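Methyltransferase (Pyrococcus horikoshii, PDB 1IXK) probably transfers a methyl group from S-adenosyl-L-methionine to carbon 5 of cytidine in tRNA. Local coordinates at residues Ala123-Pro129 with Tyr147-Val151; Ile191-Cys197 with Leu242-Cys247. Numbering follows the deposited sequence.

How the contacts relate
Both contacts belong to the Rossmann-like methyltransferase domain and to one mixed sheet, with centres about 11 Å apart. They follow in series along the chain: contact 1 pairs strands 121-124 and 145-149, and contact 2 then pairs 188-194 and 240-246. In the sheet, strands 121-124 and 188-194 are neighbours, so the four run side by side and all point the same way. M125 N lies 2.8 Å from L192 O, a probable hydrogen bond. At the C-terminal ends of the strands, D124 OD1 comes within 2.8 Å of D194 OD2, two like charges. The predicted S-adenosyl-L-methionine site draws on both, A126-P129 and D150 in contact 1 and D194 in contact 2, which also holds the predicted nucleophile C247.

Contact 1: Ala123-Pro129 with Tyr147-Val151; sequences ADMAAAP and YAFDV
Segments 123-129 and 147-151 start as parallel strands, A123 level with Y147 (CA-CA 4.6 Å) and D124 with A148 (5.0 Å). D124 N donates to Y147 O (2.8 Å, 167°), and A123 CA lies 3.3 Å from Y147 O. Beyond D124 the first segment turns off as a loop, with A126 at phi/psi -60/151 and P129 at -56/146; A126 O and F149 O, both acceptors, sit 3.1 Å apart. These are the two strand ends of a beta-alpha-beta unit completed by helix 131-139, and A126-P129 and D150 belong to the predicted S-adenosyl-L-methionine site, as in class I methyltransferases. D124 (chi1 t) closes an Asx turn, OD1 accepting from A126 N at 3.0 Å, while OD2 bonds T133. P129 points across, its CB 3.8 Å from A148 CB and its CG 3.0 Å from F149 O. One water links A127 O (2.8 Å) to V151 N (3.0 Å); another donates to P129 O (2.7 Å) and D150 OD2 (2.6 Å). D150 directs OD1 to D152 N and R155.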
ATOM      1  N   ALA A 123      -3.571   1.786  14.321  1.00 11.36           N
ATOM      2  CA  ALA A 123      -2.917   0.488  14.229  1.00 12.23           C
ATOM      3  C   ALA A 123      -2.478   0.202  12.798  1.00 11.73           C
ATOM      4  O   ALA A 123      -3.199   0.497  11.846  1.00 11.49           O
ATOM      5  CB  ALA A 123      -3.856  -0.623  14.713  1.00 13.88           C
ATOM      6  N   ASP A 124      -1.275  -0.344  12.647  1.00 11.89           N
ATOM      7  CA  ASP A 124      -0.773  -0.744  11.335  1.00 13.08           C
ATOM      8  C   ASP A 124      -0.819  -2.266  11.432  1.00 14.02           C
ATOM      9  O   ASP A 124      -0.100  -2.854  12.231  1.00 13.60           O
ATOM     10  CB  ASP A 124       0.669  -0.283  11.118  1.00 14.62           C
ATOM     11  CG  ASP A 124       1.156  -0.550   9.704  1.00 16.38           C
ATOM     12  OD1 ASP A 124       0.564  -1.426   9.029  1.00 17.20           O
ATOM     13  OD2 ASP A 124       2.131   0.104   9.267  1.00 15.27           O
HETATM   14  N   MSE A 125      -1.680  -2.903  10.648  1.00 14.63           N
HETATM   15  CA  MSE A 125      -1.808  -4.353  10.711  1.00 17.21           C
HETATM   16  C   MSE A 125      -0.880  -5.102   9.763  1.00 17.23           C
HETATM   17  O   MSE A 125      -1.066  -6.293   9.520  1.00 18.71           O
HETATM   18  CB  MSE A 125      -3.264  -4.758  10.452  1.00 15.87           C
HETATM   19  CG  MSE A 125      -4.207  -4.457  11.624  1.00 17.42           C
HETATM   20 SE   MSE A 125      -5.892  -4.982  11.260  1.00  8.00          SE
HETATM   21  CE  MSE A 125      -5.742  -6.793  11.545  1.00 19.38           C
ATOM     22  N   ALA A 126       0.126  -4.409   9.243  1.00 17.33           N
ATOM     23  CA  ALA A 126       1.077  -5.020   8.317  1.00 20.95           C
ATOM     24  C   ALA A 126       1.815  -6.193   8.945  1.00 21.40           C
ATOM     25  O   ALA A 126       2.021  -6.237  10.159  1.00 19.07           O
ATOM     26  CB  ALA A 126       2.085  -3.981   7.840  1.00 20.16           C
ATOM     27  N   ALA A 127       2.211  -7.148   8.108  1.00 21.55           N
ATOM     28  CA  ALA A 127       2.958  -8.306   8.580  1.00 22.75           C
ATOM     29  C   ALA A 127       4.392  -7.850   8.838  1.00 23.17           C
ATOM     30  O   ALA A 127       5.066  -8.346   9.742  1.00 23.32           O
ATOM     31  CB  ALA A 127       2.940  -9.407   7.530  1.00 23.83           C
ATOM     32  N   ALA A 128       4.848  -6.897   8.033  1.00 23.87           N
ATOM     33  CA  ALA A 128       6.195  -6.358   8.166  1.00 24.65           C
ATOM     34  C   ALA A 128       6.134  -4.837   8.277  1.00 25.28           C
ATOM     35  O   ALA A 128       6.422  -4.122   7.319  1.00 25.12           O
ATOM     36  CB  ALA A 128       7.038  -6.766   6.968  1.00 26.03           C
ATOM     37  N   PRO A 129       5.748  -4.324   9.455  1.00 25.29           N
ATOM     38  CA  PRO A 129       5.650  -2.878   9.687  1.00 25.99           C
ATOM     39  C   PRO A 129       6.983  -2.206   9.387  1.00 26.59           C
ATOM     40  O   PRO A 129       8.044  -2.787   9.626  1.00 26.10           O
ATOM     41  CB  PRO A 129       5.298  -2.782  11.171  1.00 27.69           C
ATOM     42  CG  PRO A 129       4.627  -4.088  11.459  1.00 29.77           C
ATOM     43  CD  PRO A 129       5.442  -5.077  10.683  1.00 26.59           C
ATOM     44  N   TYR A 147       0.023   1.340  17.005  1.00 11.18           N
ATOM     45  CA  TYR A 147       0.361  -0.022  17.406  1.00 11.91           C
ATOM     46  C   TYR A 147       0.716  -0.797  16.139  1.00 12.71           C
ATOM     47  O   TYR A 147       0.004  -0.709  15.138  1.00 12.35           O
ATOM     48  CB  TYR A 147      -0.832  -0.703  18.094  1.00 15.35           C
ATOM     49  CG  TYR A 147      -1.143  -0.180  19.478  1.00 19.79           C
ATOM     50  CD1 TYR A 147      -1.951   0.941  19.663  1.00 19.17           C
ATOM     51  CD2 TYR A 147      -0.617  -0.806  20.608  1.00 23.72           C
ATOM     52  CE1 TYR A 147      -2.231   1.426  20.942  1.00 23.67           C
ATOM     53  CE2 TYR A 147      -0.890  -0.332  21.892  1.00 26.80           C
ATOM     54  CZ  TYR A 147      -1.699   0.783  22.052  1.00 26.69           C
ATOM     55  OH  TYR A 147      -1.987   1.236  23.321  1.00 27.66           O
ATOM     56  N   ALA A 148       1.815  -1.546  16.178  1.00 10.62           N
ATOM     57  CA  ALA A 148       2.242  -2.344  15.029  1.00 12.50           C
ATOM     58  C   ALA A 148       2.667  -3.724  15.525  1.00 12.38           C
ATOM     59  O   ALA A 148       3.082  -3.874  16.676  1.00 10.50           O
ATOM     60  CB  ALA A 148       3.396  -1.662  14.302  1.00 13.47           C
ATOM     61  N   PHE A 149       2.559  -4.721  14.650  1.00 14.01           N
ATOM     62  CA  PHE A 149       2.884  -6.105  14.994  1.00 15.68           C
ATOM     63  C   PHE A 149       3.808  -6.769  13.975  1.00 15.28           C
ATOM     64  O   PHE A 149       3.628  -6.614  12.766  1.00 18.22           O
ATOM     65  CB  PHE A 149       1.595  -6.941  15.079  1.00 16.79           C
ATOM     66  CG  PHE A 149       0.523  -6.342  15.951  1.00 17.94           C
ATOM     67  CD1 PHE A 149      -0.162  -5.195  15.553  1.00 17.81           C
ATOM     68  CD2 PHE A 149       0.183  -6.939  17.160  1.00 17.79           C
ATOM     69  CE1 PHE A 149      -1.171  -4.654  16.350  1.00 19.57           C
ATOM     70  CE2 PHE A 149      -0.825  -6.404  17.965  1.00 20.06           C
ATOM     71  CZ  PHE A 149      -1.504  -5.259  17.559  1.00 18.40           C
ATOM     72  N   ASP A 150       4.790  -7.516  14.468  1.00 15.16           N
ATOM     73  CA  ASP A 150       5.721  -8.240  13.604  1.00 15.60           C
ATOM     74  C   ASP A 150       6.092  -9.538  14.319  1.00 16.16           C
ATOM     75  O   ASP A 150       6.551  -9.506  15.458  1.00 14.48           O
ATOM     76  CB  ASP A 150       6.989  -7.420  13.359  1.00 19.24           C
ATOM     77  CG  ASP A 150       7.801  -7.931  12.168  1.00 22.10           C
ATOM     78  OD1 ASP A 150       7.740  -9.146  11.866  1.00 23.81           O
ATOM     79  OD2 ASP A 150       8.504  -7.114  11.537  1.00 23.04           O
ATOM     80  N   VAL A 151       5.886 -10.675  13.661  1.00 17.77           N
ATOM     81  CA  VAL A 151       6.213 -11.967  14.263  1.00 17.69           C
ATOM     82  C   VAL A 151       7.713 -12.255  14.198  1.00 20.13           C
ATOM     83  O   VAL A 151       8.206 -13.174  14.855  1.00 20.96           O
ATOM     84  CB  VAL A 151       5.460 -13.118  13.562  1.00 19.61           C
ATOM     85  CG1 VAL A 151       3.950 -12.893  13.668  1.00 18.60           C
ATOM     86  CG2 VAL A 151       5.886 -13.209  12.099  1.00 20.11           C
TER
HETATM   87  O   HOH W   1       3.944 -10.270  11.446  1.00 18.83           O
HETATM   88  O   HOH W   2       8.956  -4.557  11.522  1.00 37.05           O

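Contact 2: Ile191-Cys197 with Leu242-Cys247; sequences ILLDAPC and LVYSTC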
ATOM      1  N   ILE A 191      -7.207   2.434  11.147  1.00  8.38           N
ATOM      2  CA  ILE A 191      -6.500   1.174  10.942  1.00  9.49           C
ATOM      3  C   ILE A 191      -5.941   1.083   9.529  1.00  8.45           C
ATOM      4  O   ILE A 191      -6.638   1.359   8.557  1.00  8.00           O
ATOM      5  CB  ILE A 191      -7.426  -0.039  11.183  1.00 10.94           C
ATOM      6  CG1 ILE A 191      -7.857  -0.058  12.650  1.00 12.97           C
ATOM      7  CG2 ILE A 191      -6.702  -1.343  10.802  1.00 11.80           C
ATOM      8  CD1 ILE A 191      -8.713  -1.225  13.026  1.00 18.73           C
ATOM      9  N   LEU A 192      -4.670   0.711   9.425  1.00  9.51           N
ATOM     10  CA  LEU A 192      -4.031   0.553   8.127  1.00 10.37           C
ATOM     11  C   LEU A 192      -3.852  -0.946   7.899  1.00 11.08           C
ATOM     12  O   LEU A 192      -3.135  -1.606   8.647  1.00  9.52           O
ATOM     13  CB  LEU A 192      -2.659   1.239   8.101  1.00  9.86           C
ATOM     14  CG  LEU A 192      -1.987   1.313   6.720  1.00 12.42           C
ATOM     15  CD1 LEU A 192      -2.795   2.253   5.817  1.00 13.91           C
ATOM     16  CD2 LEU A 192      -0.553   1.826   6.855  1.00 13.79           C
ATOM     17  N   LEU A 193      -4.529  -1.479   6.886  1.00 11.05           N
ATOM     18  CA  LEU A 193      -4.421  -2.895   6.553  1.00 14.40           C
ATOM     19  C   LEU A 193      -3.767  -2.976   5.189  1.00 17.08           C
ATOM     20  O   LEU A 193      -4.442  -3.062   4.155  1.00 14.33           O
ATOM     21  CB  LEU A 193      -5.800  -3.559   6.522  1.00 13.53           C
ATOM     22  CG  LEU A 193      -5.859  -5.025   6.082  1.00 15.34           C
ATOM     23  CD1 LEU A 193      -4.795  -5.859   6.812  1.00 15.48           C
ATOM     24  CD2 LEU A 193      -7.251  -5.557   6.365  1.00 14.54           C
ATOM     25  N   ASP A 194      -2.440  -2.925   5.206  1.00 19.44           N
ATOM     26  CA  ASP A 194      -1.631  -2.961   4.002  1.00 25.02           C
ATOM     27  C   ASP A 194      -0.941  -4.306   3.851  1.00 27.73           C
ATOM     28  O   ASP A 194      -0.194  -4.730   4.731  1.00 27.29           O
ATOM     29  CB  ASP A 194      -0.582  -1.847   4.050  1.00 26.67           C
ATOM     30  CG  ASP A 194       0.166  -1.799   5.383  1.00 29.88           C
ATOM     31  OD1 ASP A 194       1.398  -1.591   5.365  1.00 32.42           O
ATOM     32  OD2 ASP A 194      -0.474  -1.956   6.449  1.00 27.32           O
ATOM     33  N   ALA A 195      -1.185  -4.976   2.731  1.00 30.90           N
ATOM     34  CA  ALA A 195      -0.569  -6.273   2.484  1.00 33.65           C
ATOM     35  C   ALA A 195       0.805  -6.078   1.854  1.00 36.93           C
ATOM     36  O   ALA A 195       1.052  -5.073   1.187  1.00 37.33           O
ATOM     37  CB  ALA A 195      -1.453  -7.104   1.564  1.00 33.79           C
ATOM     38  N   PRO A 196       1.724  -7.035   2.065  1.00 39.12           N
ATOM     39  CA  PRO A 196       3.071  -6.937   1.498  1.00 40.38           C
ATOM     40  C   PRO A 196       3.001  -6.724  -0.011  1.00 41.50           C
ATOM     41  O   PRO A 196       2.210  -7.373  -0.698  1.00 41.72           O
ATOM     42  CB  PRO A 196       3.692  -8.284   1.857  1.00 40.50           C
ATOM     43  CG  PRO A 196       3.022  -8.622   3.155  1.00 40.84           C
ATOM     44  CD  PRO A 196       1.583  -8.263   2.869  1.00 40.00           C
ATOM     45  N   CYS A 197       3.822  -5.816  -0.526  1.00 41.71           N
ATOM     46  CA  CYS A 197       3.819  -5.556  -1.955  1.00 41.90           C
ATOM     47  C   CYS A 197       4.596  -6.644  -2.681  1.00 43.38           C
ATOM     48  O   CYS A 197       5.711  -6.419  -3.150  1.00 44.15           O
ATOM     49  CB  CYS A 197       4.430  -4.188  -2.263  1.00 41.05           C
ATOM     50  SG  CYS A 197       3.904  -3.565  -3.892  1.00 39.60           S
ATOM     51  N   LEU A 242     -10.741   2.595   8.092  1.00  8.70           N
ATOM     52  CA  LEU A 242      -9.765   1.546   7.827  1.00  9.72           C
ATOM     53  C   LEU A 242      -9.408   1.638   6.354  1.00 10.30           C
ATOM     54  O   LEU A 242     -10.291   1.752   5.500  1.00 10.98           O
ATOM     55  CB  LEU A 242     -10.333   0.153   8.140  1.00  8.00           C
ATOM     56  CG  LEU A 242      -9.354  -1.021   7.939  1.00  9.80           C
ATOM     57  CD1 LEU A 242      -9.704  -2.156   8.890  1.00 11.21           C
ATOM     58  CD2 LEU A 242      -9.372  -1.496   6.491  1.00  8.64           C
ATOM     59  N   VAL A 243      -8.116   1.632   6.053  1.00  8.49           N
ATOM     60  CA  VAL A 243      -7.690   1.674   4.667  1.00  8.62           C
ATOM     61  C   VAL A 243      -7.111   0.308   4.357  1.00  8.91           C
ATOM     62  O   VAL A 243      -6.239  -0.191   5.068  1.00 11.11           O
ATOM     63  CB  VAL A 243      -6.647   2.786   4.408  1.00  8.84           C
ATOM     64  CG1 VAL A 243      -5.973   2.560   3.057  1.00  8.44           C
ATOM     65  CG2 VAL A 243      -7.341   4.138   4.410  1.00  8.57           C
ATOM     66  N   TYR A 244      -7.646  -0.292   3.305  1.00  8.00           N
ATOM     67  CA  TYR A 244      -7.269  -1.615   2.845  1.00  9.72           C
ATOM     68  C   TYR A 244      -6.511  -1.497   1.537  1.00 10.82           C
ATOM     69  O   TYR A 244      -6.975  -0.845   0.605  1.00 10.66           O
ATOM     70  CB  TYR A 244      -8.544  -2.439   2.643  1.00  9.79           C
ATOM     71  CG  TYR A 244      -8.348  -3.823   2.067  1.00  9.82           C
ATOM     72  CD1 TYR A 244      -8.191  -4.021   0.695  1.00  8.69           C
ATOM     73  CD2 TYR A 244      -8.360  -4.939   2.896  1.00 12.28           C
ATOM     74  CE1 TYR A 244      -8.059  -5.306   0.161  1.00 10.21           C
ATOM     75  CE2 TYR A 244      -8.224  -6.227   2.379  1.00 14.03           C
ATOM     76  CZ  TYR A 244      -8.079  -6.403   1.016  1.00 13.92           C
ATOM     77  OH  TYR A 244      -7.980  -7.681   0.517  1.00 15.87           O
ATOM     78  N   SER A 245      -5.342  -2.122   1.459  1.00 10.12           N
ATOM     79  CA  SER A 245      -4.568  -2.053   0.232  1.00 10.04           C
ATOM     80  C   SER A 245      -3.780  -3.325  -0.016  1.00 11.55           C
ATOM     81  O   SER A 245      -3.430  -4.046   0.925  1.00 11.23           O
ATOM     82  CB  SER A 245      -3.605  -0.857   0.272  1.00 10.38           C
ATOM     83  OG  SER A 245      -2.629  -0.999   1.293  1.00 12.13           O
ATOM     84  N   THR A 246      -3.513  -3.600  -1.288  1.00 11.95           N
ATOM     85  CA  THR A 246      -2.732  -4.770  -1.678  1.00 13.33           C
ATOM     86  C   THR A 246      -1.923  -4.404  -2.918  1.00 15.74           C
ATOM     87  O   THR A 246      -2.156  -3.368  -3.540  1.00 15.62           O
ATOM     88  CB  THR A 246      -3.606  -5.963  -2.107  1.00 12.82           C
ATOM     89  OG1 THR A 246      -4.050  -5.744  -3.452  1.00 13.99           O
ATOM     90  CG2 THR A 246      -4.812  -6.132  -1.190  1.00 12.86           C
ATOM     91  N   CYS A 247      -0.983  -5.273  -3.274  1.00 15.38           N
ATOM     92  CA  CYS A 247      -0.178  -5.084  -4.471  1.00 19.74           C
ATOM     93  C   CYS A 247      -0.494  -6.241  -5.401  1.00 18.88           C
ATOM     94  O   CYS A 247       0.391  -6.830  -6.017  1.00 18.81           O
ATOM     95  CB  CYS A 247       1.306  -5.066  -4.130  1.00 23.05           C
ATOM     96  SG  CYS A 247       1.892  -3.413  -3.646  1.00 32.30           S
TER
HETATM   97  O   HOH W   3      -4.351  -5.772   2.892  1.00 37.18           O
HETATM   98  O   HOH W   4      -0.324  -2.238   0.453  1.00 33.22           O
HETATM   99  O   HOH W   5      -0.130  -7.889  -2.161  1.00 22.67           O
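L242 opens the pairing opposite I191: its CA lies 3.2 Å from I191 O in a CA-H...O contact, and its CD1 meets I191 CG2 at 3.7 Å. The strands run parallel, their axes 4.8 Å apart and only 7° off alignment. V243 is bonded through both backbone groups, its N donating to I191 O (2.9 Å) and its O accepting from L193 N (2.8 Å); its CB packs 4.1 Å from L192 CD1 on the sheet face that also carries D194 and S245. Y244 turns to the other face, where its CD2 touches L193 CD2 at 3.7 Å and its hydroxyl bonds E253 O. S245 continues the ladder, N to L193 O and O from A195 N, both 3.0 Å. Its side chain stays close to D194, a residue of the predicted S-adenosyl-L-methionine site, with OG 3.5 Å from D194 CB, and a water joins S245 OG (2.7 Å) to A195 O (3.2 Å). T246, whose OG1 bonds N254, ends the strand, and past it the direct backbone bonding gives way to a water between P196 O (2.8 Å) and C247 N (3.0 Å). C247 then forms a disulfide with C197 (SG-SG 2.0 Å, chi3 -89°). C247 is the predicted nucleophile, but in this structure its sulfur is tied up in the disulfide and is not a free thiol. Helix 105-114 covers the L192, V243 and S245 face and helix 215-235 packs on I191, A195, L242 and T246, while strands 121-124 and 307-314 flank the pair in the sheet.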